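Local coordinates for protein nigritoxine (Vibrio nigripulchritudo, PDB 5M41) that acts as a bacterial toxin toward crustaceans and insects and has a new fold, at residues A26-N31 with H253-F258; T427-N430 with E434-P437; K507-R512 with F550-Q555; E529-N534 with K539-P544. All blocks are in the same frame, centred on the assembly; numbering follows the deposited sequence. Where two conformers were deposited one is given.

Contact 1 (A26-N31 with H253-F258)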
loop_
_atom_site.group_PDB
_atom_site.type_symbol
_atom_site.label_atom_id
_atom_site.label_comp_id
_atom_site.label_asym_id
_atom_site.label_seq_id
_atom_site.Cartn_x
_atom_site.Cartn_y
_atom_site.Cartn_z
ATOM N N ALA A 26 -8.333 26.726 -5.406
ATOM C CA ALA A 26 -7.683 27.782 -6.153
ATOM C C ALA A 26 -6.423 27.283 -6.893
ATOM O O ALA A 26 -6.227 27.664 -8.031
ATOM C CB ALA A 26 -7.326 28.933 -5.232
ATOM N N ASN A 27 -5.591 26.452 -6.235
ATOM C CA ASN A 27 -4.426 25.841 -6.888
ATOM C C ASN A 27 -4.765 25.001 -8.117
ATOM O O ASN A 27 -4.073 25.106 -9.138
ATOM C CB ASN A 27 -3.587 24.997 -5.924
ATOM C CG ASN A 27 -2.871 25.842 -4.886
ATOM O OD1 ASN A 27 -2.686 27.047 -5.067
ATOM N ND2 ASN A 27 -2.480 25.212 -3.779
ATOM N N ARG A 28 -5.802 24.169 -8.031
ATOM C CA ARG A 28 -6.202 23.429 -9.223
ATOM C C ARG A 28 -6.469 24.383 -10.390
ATOM O O ARG A 28 -6.052 24.109 -11.531
ATOM C CB ARG A 28 -7.443 22.542 -9.022
ATOM C CG ARG A 28 -7.298 21.340 -8.099
ATOM C CD ARG A 28 -6.109 20.420 -8.370
ATOM N NE ARG A 28 -5.868 19.947 -9.747
ATOM C CZ ARG A 28 -6.163 18.730 -10.214
ATOM N NH1 ARG A 28 -6.851 17.864 -9.469
ATOM N NH2 ARG A 28 -5.826 18.384 -11.466
ATOM N N TYR A 29 -7.162 25.478 -10.125
ATOM C CA TYR A 29 -7.572 26.379 -11.218
ATOM C C TYR A 29 -6.379 27.176 -11.757
ATOM O O TYR A 29 -6.172 27.288 -12.973
ATOM C CB TYR A 29 -8.696 27.324 -10.774
ATOM C CG TYR A 29 -9.046 28.284 -11.882
ATOM C CD1 TYR A 29 -9.882 27.894 -12.919
ATOM C CD2 TYR A 29 -8.476 29.562 -11.920
ATOM C CE1 TYR A 29 -10.181 28.758 -13.965
ATOM C CE2 TYR A 29 -8.760 30.425 -12.955
ATOM C CZ TYR A 29 -9.611 30.012 -13.976
ATOM O OH TYR A 29 -9.855 30.854 -15.014
ATOM N N ARG A 30 -5.585 27.708 -10.831
ATOM C CA ARG A 30 -4.437 28.537 -11.170
ATOM C C ARG A 30 -3.386 27.744 -11.939
ATOM O O ARG A 30 -2.705 28.278 -12.803
ATOM C CB ARG A 30 -3.828 29.175 -9.893
ATOM C CG ARG A 30 -4.511 30.495 -9.518
ATOM C CD ARG A 30 -3.685 31.336 -8.521
ATOM N NE ARG A 30 -3.411 30.534 -7.323
ATOM C CZ ARG A 30 -3.940 30.727 -6.122
ATOM N NH1 ARG A 30 -4.719 31.762 -5.881
ATOM N NH2 ARG A 30 -3.629 29.885 -5.136
ATOM N N ASN A 31 -3.263 26.459 -11.653
ATOM C CA ASN A 31 -2.260 25.670 -12.352
ATOM C C ASN A 31 -2.669 25.137 -13.734
ATOM O O ASN A 31 -1.861 24.526 -14.421
ATOM C CB ASN A 31 -1.742 24.574 -11.440
ATOM C CG ASN A 31 -0.848 25.141 -10.335
ATOM O OD1 ASN A 31 -1.051 24.893 -9.166
ATOM N ND2 ASN A 31 0.114 25.931 -10.724
ATOM N N HIS A 253 -14.746 13.819 -7.707
ATOM C CA HIS A 253 -15.203 13.910 -9.091
ATOM C C HIS A 253 -14.684 15.169 -9.731
ATOM O O HIS A 253 -14.274 15.181 -10.899
ATOM C CB HIS A 253 -16.738 13.789 -9.148
ATOM C CG HIS A 253 -17.236 12.411 -8.763
ATOM N ND1 HIS A 253 -17.453 11.426 -9.681
ATOM C CD2 HIS A 253 -17.480 11.841 -7.514
ATOM C CE1 HIS A 253 -17.837 10.295 -9.046
ATOM N NE2 HIS A 253 -17.869 10.553 -7.723
ATOM N N LEU A 254 -14.633 16.228 -8.940
ATOM C CA LEU A 254 -14.080 17.479 -9.407
ATOM C C LEU A 254 -12.558 17.375 -9.637
ATOM O O LEU A 254 -12.042 17.907 -10.621
ATOM C CB LEU A 254 -14.436 18.587 -8.418
ATOM C CG LEU A 254 -13.944 20.005 -8.682
ATOM C CD1 LEU A 254 -14.494 20.489 -10.032
ATOM C CD2 LEU A 254 -14.371 20.930 -7.552
ATOM N N ALA A 255 -11.824 16.696 -8.749
ATOM C CA ALA A 255 -10.405 16.439 -9.059
ATOM C C ALA A 255 -10.245 15.659 -10.390
ATOM O O ALA A 255 -9.321 15.923 -11.197
ATOM C CB ALA A 255 -9.731 15.683 -7.923
ATOM N N LYS A 256 -11.129 14.704 -10.629
ATOM C CA LYS A 256 -11.104 13.999 -11.933
ATOM C C LYS A 256 -11.308 14.996 -13.092
ATOM O O LYS A 256 -10.620 14.936 -14.103
ATOM C CB LYS A 256 -12.136 12.865 -11.988
ATOM C CG LYS A 256 -12.091 12.052 -13.292
ATOM C CD LYS A 256 -13.119 10.908 -13.346
ATOM C CE LYS A 256 -14.539 11.456 -13.385
ATOM N NZ LYS A 256 -15.568 10.455 -12.988
ATOM N N TYR A 257 -12.219 15.947 -12.925
ATOM C CA TYR A 257 -12.457 16.930 -13.985
ATOM C C TYR A 257 -11.226 17.840 -14.196
ATOM O O TYR A 257 -10.786 18.057 -15.330
ATOM C CB TYR A 257 -13.720 17.773 -13.710
ATOM C CG TYR A 257 -14.008 18.746 -14.845
ATOM C CD1 TYR A 257 -14.007 18.297 -16.177
ATOM C CD2 TYR A 257 -14.273 20.114 -14.600
ATOM C CE1 TYR A 257 -14.264 19.175 -17.228
ATOM C CE2 TYR A 257 -14.524 20.992 -15.652
ATOM C CZ TYR A 257 -14.520 20.511 -16.960
ATOM O OH TYR A 257 -14.753 21.351 -18.023
ATOM N N PHE A 258 -10.653 18.344 -13.102
ATOM C CA PHE A 258 -9.440 19.110 -13.235
ATOM C C PHE A 258 -8.328 18.315 -13.910
ATOM O O PHE A 258 -7.634 18.852 -14.760
ATOM C CB PHE A 258 -8.968 19.606 -11.876
ATOM C CG PHE A 258 -9.615 20.894 -11.451
ATOM C CD1 PHE A 258 -9.396 22.079 -12.173
ATOM C CD2 PHE A 258 -10.441 20.929 -10.330
ATOM C CE1 PHE A 258 -9.988 23.279 -11.764
ATOM C CE2 PHE A 258 -11.018 22.124 -9.903
ATOM C CZ PHE A 258 -10.788 23.305 -10.619
#
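Arg28 and Phe258 run past each other in opposite directions between two helices and supply most of this contact. The apolar part is a CH-pi interaction: Arg28 CB stands 3.5 Å from the centroid of the Phe258 ring, only 4° off the ring normal. Tyr29 adds a looser touch, its CB lying 4.4 Å from Phe258 CE1.

The guanidinium of the same arginine packs on the beta carbon. With CG anti to its carbonyl carbon (chi1 -68°) and the chain bent at chi2 and chi3, one face lies against Phe258 CB, which sits over its centre, with Arg28 CZ to Phe258 CB 3.4 Å. No hydrogen bond crosses between the segments; the charge is answered by a salt bridge from Arg28 NH2 to Asp259, one residue further along the second helix.

The axes of segments 26-30 and 253-258 run 17° apart with a closest approach of 11.0 Å, a buried, near-parallel helix-helix packing that joins helices 22-30 and 253-264, in which long side chains bridge a wide spacing.

Contact 2 (T427-N430 with E434-P437)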
loop_
_atom_site.group_PDB
_atom_site.type_symbol
_atom_site.label_atom_id
_atom_site.label_comp_id
_atom_site.label_asym_id
_atom_site.label_seq_id
_atom_site.Cartn_x
_atom_site.Cartn_y
_atom_site.Cartn_z
ATOM N N THR A 427 -1.475 12.761 -6.301
ATOM C CA THR A 427 -0.390 13.427 -6.996
ATOM C C THR A 427 0.061 14.679 -6.231
ATOM O O THR A 427 -0.666 15.224 -5.413
ATOM C CB THR A 427 -0.747 13.858 -8.452
ATOM O OG1 THR A 427 -1.701 14.921 -8.418
ATOM C CG2 THR A 427 -1.266 12.716 -9.349
ATOM N N TYR A 428 1.270 15.140 -6.517
ATOM C CA TYR A 428 1.786 16.374 -5.943
ATOM C C TYR A 428 2.544 17.137 -7.013
ATOM O O TYR A 428 2.886 16.587 -8.060
ATOM C CB TYR A 428 2.711 16.107 -4.748
ATOM C CG TYR A 428 4.088 15.583 -5.108
ATOM C CD1 TYR A 428 5.207 16.422 -5.070
ATOM C CD2 TYR A 428 4.274 14.240 -5.473
ATOM C CE1 TYR A 428 6.485 15.942 -5.373
ATOM C CE2 TYR A 428 5.531 13.755 -5.802
ATOM C CZ TYR A 428 6.631 14.604 -5.749
ATOM O OH TYR A 428 7.875 14.102 -6.060
ATOM N N ARG A 429 2.765 18.413 -6.753
ATOM C CA ARG A 429 3.512 19.251 -7.657
ATOM C C ARG A 429 4.817 19.606 -6.966
ATOM O O ARG A 429 4.816 20.212 -5.896
ATOM C CB ARG A 429 2.703 20.508 -8.007
ATOM C CG ARG A 429 3.460 21.538 -8.845
ATOM C CD ARG A 429 2.645 22.818 -9.022
ATOM N NE ARG A 429 1.235 22.472 -9.120
ATOM C CZ ARG A 429 0.601 22.180 -10.257
ATOM N NH1 ARG A 429 1.230 22.232 -11.434
ATOM N NH2 ARG A 429 -0.680 21.846 -10.212
ATOM N N ASN A 430 5.928 19.196 -7.567
ATOM C CA ASN A 430 7.245 19.498 -7.009
ATOM C C ASN A 430 7.622 20.967 -7.198
ATOM O O ASN A 430 6.842 21.777 -7.727
ATOM C CB ASN A 430 8.322 18.560 -7.574
ATOM C CG ASN A 430 8.541 18.738 -9.069
ATOM O OD1 ASN A 430 8.353 19.827 -9.617
ATOM N ND2 ASN A 430 8.961 17.662 -9.737
ATOM N N GLU A 434 6.296 20.250 -11.795
ATOM C CA GLU A 434 5.944 18.950 -12.369
ATOM C C GLU A 434 4.950 18.190 -11.466
ATOM O O GLU A 434 5.182 18.017 -10.259
ATOM C CB GLU A 434 7.200 18.096 -12.589
ATOM C CG GLU A 434 8.227 18.674 -13.559
ATOM C CD GLU A 434 9.635 18.105 -13.349
ATOM O OE1 GLU A 434 9.799 17.097 -12.620
ATOM O OE2 GLU A 434 10.594 18.673 -13.921
ATOM N N VAL A 435 3.850 17.733 -12.050
ATOM C CA VAL A 435 2.876 16.953 -11.303
ATOM C C VAL A 435 3.279 15.471 -11.376
ATOM O O VAL A 435 3.466 14.934 -12.469
ATOM C CB VAL A 435 1.437 17.163 -11.839
ATOM C CG1 VAL A 435 0.463 16.292 -11.067
ATOM C CG2 VAL A 435 1.017 18.637 -11.713
ATOM N N ARG A 436 3.447 14.822 -10.220
ATOM C CA ARG A 436 3.863 13.418 -10.139
ATOM C C ARG A 436 3.006 12.667 -9.121
ATOM O O ARG A 436 2.556 13.262 -8.151
ATOM C CB ARG A 436 5.331 13.313 -9.684
ATOM C CG ARG A 436 6.332 14.131 -10.483
ATOM C CD ARG A 436 7.762 13.766 -10.113
ATOM N NE ARG A 436 8.652 13.810 -11.272
ATOM C CZ ARG A 436 9.919 13.419 -11.256
ATOM N NH1 ARG A 436 10.459 12.955 -10.135
ATOM N NH2 ARG A 436 10.650 13.494 -12.358
ATOM N N PRO A 437 2.821 11.353 -9.307
ATOM C CA PRO A 437 2.165 10.619 -8.240
ATOM C C PRO A 437 2.959 10.641 -6.916
ATOM O O PRO A 437 4.189 10.635 -6.921
ATOM C CB PRO A 437 2.054 9.191 -8.798
ATOM C CG PRO A 437 3.049 9.138 -9.913
ATOM C CD PRO A 437 3.024 10.514 -10.504
#
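Tyr428 and Arg436 face each other as an antiparallel hydrogen-bonded pair, N of each to O of the other at 2.8 Å, both bonds nearly straight. A further backbone bond runs from Asn430 N to Glu434 O. Thr427 with Pro437 and Arg429 with Val435 are the non-hydrogen-bonded pairs.

Polar side chains close the turn end. Asn430 CG sits between its backbone N and carbonyl carbon (chi1 65°), which turns the amide onto Glu434: OD1 accepts Glu434 N at 3.0 Å from above the carbonyl plane, while ND2, with the acceptor in its own amide plane, reaches Glu434 OE1 at 3.1 Å. OD1 also receives Glu432 N from the turn.

Van der Waals contacts flank the strands. Val435 CG2 lies over a face of the Arg429 guanidinium, 3.6 Å from NH1, and on the other side of the sheet Tyr428 CE2 packs 3.9 Å from Arg436 CB.

The whole is a short beta hairpin, whose first strand also pairs with 354-357 in a three-stranded antiparallel sheet.

Contact 3 (K507-R512 with F550-Q555); sequences KNITYR and FDFRLQ
The backbones of strand segment 507-512 and helix segment 550-555 stay well apart, their nearest CA atoms, those of Ile509 and Phe552, being 8.9 Å apart, and so side chains alone make the contact. Ile509 and Phe552 slide past one another in opposite directions. Phe552 CG is anti to the backbone N (chi1 167°), and this sends the ring from the helix toward the sheet. Ile509 meets it with its branch point and CG2: CB is 3.7 Å from Phe552 CE1, and CG2 makes a CH-pi contact at 4.0 Å from the ring centroid, lying over the face but displaced toward the rim.

Beside this apolar pair is a polar one. The Arg553 chain is extended from CG to NE, and the side chains of Arg553 and Tyr511 cross at about a right angle, with ring and guanidinium planes 74° apart. Arg553 NH2 donates to Tyr511 OH at 2.9 Å; the oxygen lies close to the guanidinium plane, although the bond is bent, with 132° at the hydrogen. Other polar contacts further fix the rotation of this group: NE forms a salt bridge with Glu549, and NH1 is hydrogen-bonded to Asn577 O.

Helix 546-555 thus packs on strands 505-515 and 496-500, neighbours in a four-stranded antiparallel sheet, an alpha-on-beta layer with a buried aliphatic-aromatic centre and a hydrogen-bonded arginine beside it.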
loop_
_atom_site.group_PDB
_atom_site.type_symbol
_atom_site.label_atom_id
_atom_site.label_comp_id
_atom_site.label_asym_id
_atom_site.label_seq_id
_atom_site.Cartn_x
_atom_site.Cartn_y
_atom_site.Cartn_z
ATOM N N LYS A 507 0.956 -17.562 26.196
ATOM C CA LYS A 507 0.960 -19.025 26.234
ATOM C C LYS A 507 2.377 -19.528 26.468
ATOM O O LYS A 507 3.349 -18.969 25.930
ATOM C CB LYS A 507 0.432 -19.619 24.920
ATOM C CG LYS A 507 -0.992 -19.248 24.548
ATOM C CD LYS A 507 -1.485 -20.152 23.430
ATOM C CE LYS A 507 -2.759 -19.619 22.788
ATOM N NZ LYS A 507 -3.187 -20.514 21.672
ATOM N N ASN A 508 2.485 -20.594 27.256
ATOM C CA ASN A 508 3.755 -21.269 27.492
ATOM C C ASN A 508 3.910 -22.445 26.550
ATOM O O ASN A 508 3.119 -23.402 26.597
ATOM C CB ASN A 508 3.864 -21.748 28.942
ATOM C CG ASN A 508 3.899 -20.607 29.927
ATOM O OD1 ASN A 508 4.667 -19.658 29.779
ATOM N ND2 ASN A 508 3.066 -20.691 30.944
ATOM N N ILE A 509 4.950 -22.371 25.714
ATOM C CA ILE A 509 5.181 -23.325 24.647
ATOM C C ILE A 509 6.455 -24.117 24.872
ATOM O O ILE A 509 7.494 -23.560 25.216
ATOM C CB ILE A 509 5.281 -22.590 23.282
ATOM C CG1 ILE A 509 4.108 -21.603 23.120
ATOM C CG2 ILE A 509 5.355 -23.583 22.128
ATOM C CD1 ILE A 509 2.725 -22.239 23.141
ATOM N N THR A 510 6.366 -25.422 24.664
ATOM C CA THR A 510 7.521 -26.295 24.776
ATOM C C THR A 510 7.492 -27.197 23.580
ATOM O O THR A 510 6.410 -27.653 23.174
ATOM C CB THR A 510 7.445 -27.160 26.066
ATOM O OG1 THR A 510 7.469 -26.284 27.190
ATOM C CG2 THR A 510 8.620 -28.154 26.173
ATOM N N TYR A 511 8.665 -27.455 23.005
ATOM C CA TYR A 511 8.773 -28.444 21.952
ATOM C C TYR A 511 8.862 -29.855 22.554
ATOM O O TYR A 511 9.931 -30.297 22.982
ATOM C CB TYR A 511 9.999 -28.160 21.081
ATOM C CG TYR A 511 9.790 -28.350 19.615
ATOM C CD1 TYR A 511 10.554 -27.621 18.702
ATOM C CD2 TYR A 511 8.826 -29.228 19.123
ATOM C CE1 TYR A 511 10.383 -27.768 17.338
ATOM C CE2 TYR A 511 8.638 -29.382 17.748
ATOM C CZ TYR A 511 9.431 -28.643 16.870
ATOM O OH TYR A 511 9.287 -28.754 15.514
ATOM N N ARG A 512 7.743 -30.573 22.541
ATOM C CA ARG A 512 7.627 -31.835 23.277
ATOM C C ARG A 512 7.578 -33.054 22.372
ATOM O O ARG A 512 7.177 -32.944 21.209
ATOM C CB ARG A 512 6.349 -31.829 24.098
ATOM C CG ARG A 512 6.331 -30.833 25.222
ATOM C CD ARG A 512 4.904 -30.711 25.712
ATOM N NE ARG A 512 4.579 -31.697 26.731
ATOM C CZ ARG A 512 3.650 -32.648 26.631
ATOM N NH1 ARG A 512 2.917 -32.801 25.535
ATOM N NH2 ARG A 512 3.447 -33.457 27.655
ATOM N N PHE A 550 3.344 -20.364 13.182
ATOM C CA PHE A 550 4.207 -19.548 12.312
ATOM C C PHE A 550 4.609 -18.266 13.045
ATOM O O PHE A 550 5.779 -17.911 13.083
ATOM C CB PHE A 550 3.508 -19.240 10.971
ATOM C CG PHE A 550 4.333 -18.393 10.025
ATOM C CD1 PHE A 550 5.313 -18.966 9.228
ATOM C CD2 PHE A 550 4.110 -17.018 9.929
ATOM C CE1 PHE A 550 6.051 -18.193 8.338
ATOM C CE2 PHE A 550 4.846 -16.242 9.044
ATOM C CZ PHE A 550 5.823 -16.834 8.251
ATOM N N ASP A 551 3.634 -17.590 13.649
ATOM C CA ASP A 551 3.909 -16.368 14.392
ATOM C C ASP A 551 4.810 -16.674 15.617
ATOM O O ASP A 551 5.782 -15.953 15.891
ATOM C CB ASP A 551 2.583 -15.706 14.789
ATOM C CG ASP A 551 2.770 -14.450 15.614
ATOM O OD1 ASP A 551 3.384 -13.478 15.135
ATOM O OD2 ASP A 551 2.286 -14.419 16.758
ATOM N N PHE A 552 4.514 -17.758 16.335
ATOM C CA PHE A 552 5.384 -18.147 17.442
ATOM C C PHE A 552 6.816 -18.368 16.969
ATOM O O PHE A 552 7.773 -17.909 17.603
ATOM C CB PHE A 552 4.884 -19.399 18.154
ATOM C CG PHE A 552 5.904 -20.003 19.082
ATOM C CD1 PHE A 552 6.085 -19.490 20.358
ATOM C CD2 PHE A 552 6.684 -21.077 18.678
ATOM C CE1 PHE A 552 7.026 -20.032 21.217
ATOM C CE2 PHE A 552 7.636 -21.631 19.526
ATOM C CZ PHE A 552 7.804 -21.107 20.802
ATOM N N ARG A 553 6.951 -19.069 15.849
ATOM C CA ARG A 553 8.271 -19.414 15.327
ATOM C C ARG A 553 9.065 -18.191 14.907
ATOM O O ARG A 553 10.281 -18.188 15.030
ATOM C CB ARG A 553 8.164 -20.412 14.183
ATOM C CG ARG A 553 7.929 -21.845 14.639
ATOM C CD ARG A 553 7.846 -22.748 13.425
ATOM N NE ARG A 553 7.732 -24.164 13.746
ATOM C CZ ARG A 553 8.746 -24.964 14.079
ATOM N NH1 ARG A 553 9.998 -24.500 14.188
ATOM N NH2 ARG A 553 8.501 -26.246 14.323
ATOM N N LEU A 554 8.375 -17.165 14.405
ATOM C CA LEU A 554 9.001 -15.876 14.097
ATOM C C LEU A 554 9.385 -15.131 15.382
ATOM O O LEU A 554 10.498 -14.635 15.508
ATOM C CB LEU A 554 8.072 -14.980 13.254
ATOM C CG LEU A 554 7.916 -15.205 11.732
ATOM C CD1 LEU A 554 6.951 -14.163 11.169
ATOM C CD2 LEU A 554 9.252 -15.134 11.004
ATOM N N GLN A 555 8.445 -15.042 16.317
ATOM C CA GLN A 555 8.666 -14.340 17.585
ATOM C C GLN A 555 9.843 -14.961 18.351
ATOM O O GLN A 555 10.648 -14.248 18.935
ATOM C CB GLN A 555 7.387 -14.396 18.419
ATOM C CG GLN A 555 7.302 -13.398 19.567
ATOM C CD GLN A 555 6.026 -13.573 20.362
ATOM O OE1 GLN A 555 6.031 -14.199 21.417
ATOM N NE2 GLN A 555 4.921 -13.065 19.833
#

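Contact 4 (E529-N534 with K539-P544); sequences ESFLDN and KWRDFP
Arg541 crosses to the neighbouring strand and touches two side chains there, Glu529 and Phe531. Its CB lies 4.1 Å from Phe531 CE2. CG, placed between the backbone N and the carbonyl carbon (chi1 67°), packs against Glu529 CG, and CD passes between the Glu529 carboxylate and the rim of the phenyl ring. NE then donates to Glu529 OE2 at 2.6 Å in a salt bridge; the oxygen is near the guanidinium plane, yet is itself approached from above the carboxylate plane. NH2 adds a weak bond to the same oxygen. At CZ the guanidinium lies flat on Phe531, centres 3.8 Å apart and planes 8° from parallel, a cation-pi stack in which NH1 lies over the centre of the ring.

The strands are the two arms of a beta hairpin at the edge of a four-stranded antiparallel sheet, with Glu529-Arg541 and Phe531-Lys539 as hydrogen-bonded pairs. Lys539 CB covers the face of Phe531 opposite the guanidinium, at 3.8 Å from the centroid, so that the ring is sandwiched.

On the other face of the sheet Ser530 CB lies over the face of the six-membered ring of Trp540, a CH-pi contact 3.4 Å from its centroid and 10° off the normal. The same indole also has a cation-pi partner in Arg512, two strands away across the sheet.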
loop_
_atom_site.group_PDB
_atom_site.type_symbol
_atom_site.label_atom_id
_atom_site.label_comp_id
_atom_site.label_asym_id
_atom_site.label_seq_id
_atom_site.Cartn_x
_atom_site.Cartn_y
_atom_site.Cartn_z
ATOM N N GLU A 529 1.219 -25.941 23.961
ATOM C CA GLU A 529 1.008 -25.060 25.089
ATOM C C GLU A 529 0.493 -25.880 26.297
ATOM O O GLU A 529 -0.334 -26.783 26.137
ATOM C CB GLU A 529 0.041 -23.930 24.732
ATOM C CG GLU A 529 -1.415 -24.354 24.682
ATOM C CD GLU A 529 -2.397 -23.241 25.022
ATOM O OE1 GLU A 529 -2.164 -22.456 25.973
ATOM O OE2 GLU A 529 -3.431 -23.170 24.327
ATOM N N SER A 530 0.981 -25.545 27.490
ATOM C CA SER A 530 0.519 -26.176 28.732
ATOM C C SER A 530 -0.579 -25.339 29.380
ATOM O O SER A 530 -0.592 -24.114 29.246
ATOM C CB SER A 530 1.678 -26.366 29.711
ATOM O OG SER A 530 2.234 -25.106 30.055
ATOM N N PHE A 531 -1.505 -26.007 30.060
ATOM C CA PHE A 531 -2.601 -25.326 30.781
ATOM C C PHE A 531 -3.127 -26.225 31.920
ATOM O O PHE A 531 -2.879 -27.441 31.931
ATOM C CB PHE A 531 -3.731 -24.933 29.810
ATOM C CG PHE A 531 -4.454 -26.115 29.215
ATOM C CD1 PHE A 531 -5.703 -26.516 29.725
ATOM C CD2 PHE A 531 -3.881 -26.850 28.169
ATOM C CE1 PHE A 531 -6.365 -27.613 29.195
ATOM C CE2 PHE A 531 -4.539 -27.950 27.629
ATOM C CZ PHE A 531 -5.784 -28.331 28.142
ATOM N N LEU A 532 -3.812 -25.620 32.891
ATOM C CA LEU A 532 -4.361 -26.344 34.047
ATOM C C LEU A 532 -5.812 -26.727 33.778
ATOM O O LEU A 532 -6.578 -25.913 33.300
ATOM C CB LEU A 532 -4.289 -25.485 35.323
ATOM C CG LEU A 532 -2.933 -25.082 35.924
ATOM C CD1 LEU A 532 -3.145 -24.298 37.215
ATOM C CD2 LEU A 532 -2.002 -26.269 36.168
ATOM N N ASP A 533 -6.176 -27.977 34.051
ATOM C CA ASP A 533 -7.586 -28.374 33.972
ATOM C C ASP A 533 -8.287 -28.029 35.312
ATOM O O ASP A 533 -7.670 -27.415 36.206
ATOM C CB ASP A 533 -7.725 -29.865 33.582
ATOM C CG ASP A 533 -7.206 -30.821 34.652
ATOM O OD1 ASP A 533 -6.998 -30.416 35.821
ATOM O OD2 ASP A 533 -6.980 -32.004 34.322
ATOM N N ASN A 534 -9.555 -28.433 35.442
ATOM C CA ASN A 534 -10.382 -28.154 36.627
ATOM C C ASN A 534 -9.773 -28.634 37.942
ATOM O O ASN A 534 -10.081 -28.089 39.010
ATOM C CB ASN A 534 -11.755 -28.818 36.486
ATOM C CG ASN A 534 -12.698 -28.023 35.622
ATOM O OD1 ASN A 534 -12.491 -26.831 35.373
ATOM N ND2 ASN A 534 -13.761 -28.677 35.167
ATOM N N LYS A 539 -2.124 -30.027 31.610
ATOM C CA LYS A 539 -2.477 -30.635 30.332
ATOM C C LYS A 539 -1.757 -29.878 29.197
ATOM O O LYS A 539 -1.188 -28.806 29.420
ATOM C CB LYS A 539 -3.992 -30.552 30.116
ATOM C CG LYS A 539 -4.857 -31.263 31.164
ATOM C CD LYS A 539 -4.896 -32.757 30.904
ATOM C CE LYS A 539 -6.027 -33.424 31.674
ATOM N NZ LYS A 539 -5.807 -34.897 31.773
ATOM N N TRP A 540 -1.814 -30.425 27.986
ATOM C CA TRP A 540 -1.093 -29.869 26.838
ATOM C C TRP A 540 -1.940 -29.881 25.619
ATOM O O TRP A 540 -2.732 -30.802 25.433
ATOM C CB TRP A 540 0.144 -30.702 26.571
ATOM C CG TRP A 540 1.149 -30.608 27.679
ATOM C CD1 TRP A 540 1.227 -31.400 28.823
ATOM C CD2 TRP A 540 2.251 -29.644 27.801
ATOM N NE1 TRP A 540 2.273 -31.008 29.615
ATOM C CE2 TRP A 540 2.937 -29.965 29.058
ATOM C CE3 TRP A 540 2.721 -28.587 27.022
ATOM C CZ2 TRP A 540 4.049 -29.246 29.498
ATOM C CZ3 TRP A 540 3.840 -27.871 27.474
ATOM C CH2 TRP A 540 4.492 -28.198 28.677
ATOM N N ARG A 541 -1.792 -28.865 24.769
ATOM C CA ARG A 541 -2.468 -28.874 23.469
ATOM C C ARG A 541 -1.656 -28.206 22.339
ATOM O O ARG A 541 -0.857 -27.284 22.575
ATOM C CB ARG A 541 -3.873 -28.265 23.572
ATOM C CG ARG A 541 -3.894 -26.774 23.884
ATOM C CD ARG A 541 -5.250 -26.286 24.385
ATOM N NE ARG A 541 -5.080 -25.028 25.110
ATOM C CZ ARG A 541 -5.885 -24.570 26.066
ATOM N NH1 ARG A 541 -6.965 -25.255 26.447
ATOM N NH2 ARG A 541 -5.590 -23.419 26.652
ATOM N N ASP A 542 -1.892 -28.684 21.118
ATOM C CA ASP A 542 -1.287 -28.122 19.896
ATOM C C ASP A 542 -1.667 -26.662 19.675
ATOM O O ASP A 542 -2.684 -26.198 20.191
ATOM C CB ASP A 542 -1.771 -28.906 18.673
ATOM C CG ASP A 542 -1.198 -30.301 18.602
ATOM O OD1 ASP A 542 -0.170 -30.568 19.252
ATOM O OD2 ASP A 542 -1.783 -31.138 17.891
ATOM N N PHE A 543 -0.867 -25.947 18.885
ATOM C CA PHE A 543 -1.360 -24.720 18.271
ATOM C C PHE A 543 -2.608 -25.087 17.467
ATOM O O PHE A 543 -2.614 -26.090 16.749
ATOM C CB PHE A 543 -0.303 -24.068 17.378
ATOM C CG PHE A 543 0.756 -23.309 18.139
ATOM C CD1 PHE A 543 0.438 -22.151 18.829
ATOM C CD2 PHE A 543 2.063 -23.752 18.164
ATOM C CE1 PHE A 543 1.407 -21.446 19.531
ATOM C CE2 PHE A 543 3.040 -23.054 18.860
ATOM C CZ PHE A 543 2.709 -21.902 19.552
ATOM N N PRO A 544 -3.684 -24.304 17.614
ATOM C CA PRO A 544 -4.929 -24.668 16.937
ATOM C C PRO A 544 -4.838 -24.524 15.414
ATOM O O PRO A 544 -5.512 -25.250 14.686
ATOM C CB PRO A 544 -5.954 -23.691 17.525
ATOM C CG PRO A 544 -5.151 -22.512 17.955
ATOM C CD PRO A 544 -3.838 -23.090 18.436
#

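Contacts 1 and 3 are buried and depend on side chains reaching between separate elements, helix to helix in one and strand to helix in the other; in each a phenylalanine face receives an aliphatic carbon, from the arginine itself in contact 1 and from Ile509 in contact 3, where Arg553 bonds separately to Tyr511. Contacts 2 and 4 are surface hairpins held first by backbone bonds, with an amide-carboxylate pair at the turn in contact 2, and a salt bridge and an arginine-phenylalanine stack in contact 4. Contacts 3 and 4 share a sheet, and contact 4 is nested within the chain loop that contact 3 closes. Contacts 1 and 2 touch through Asn31 and Arg429, on the opposite side of the chain's centre.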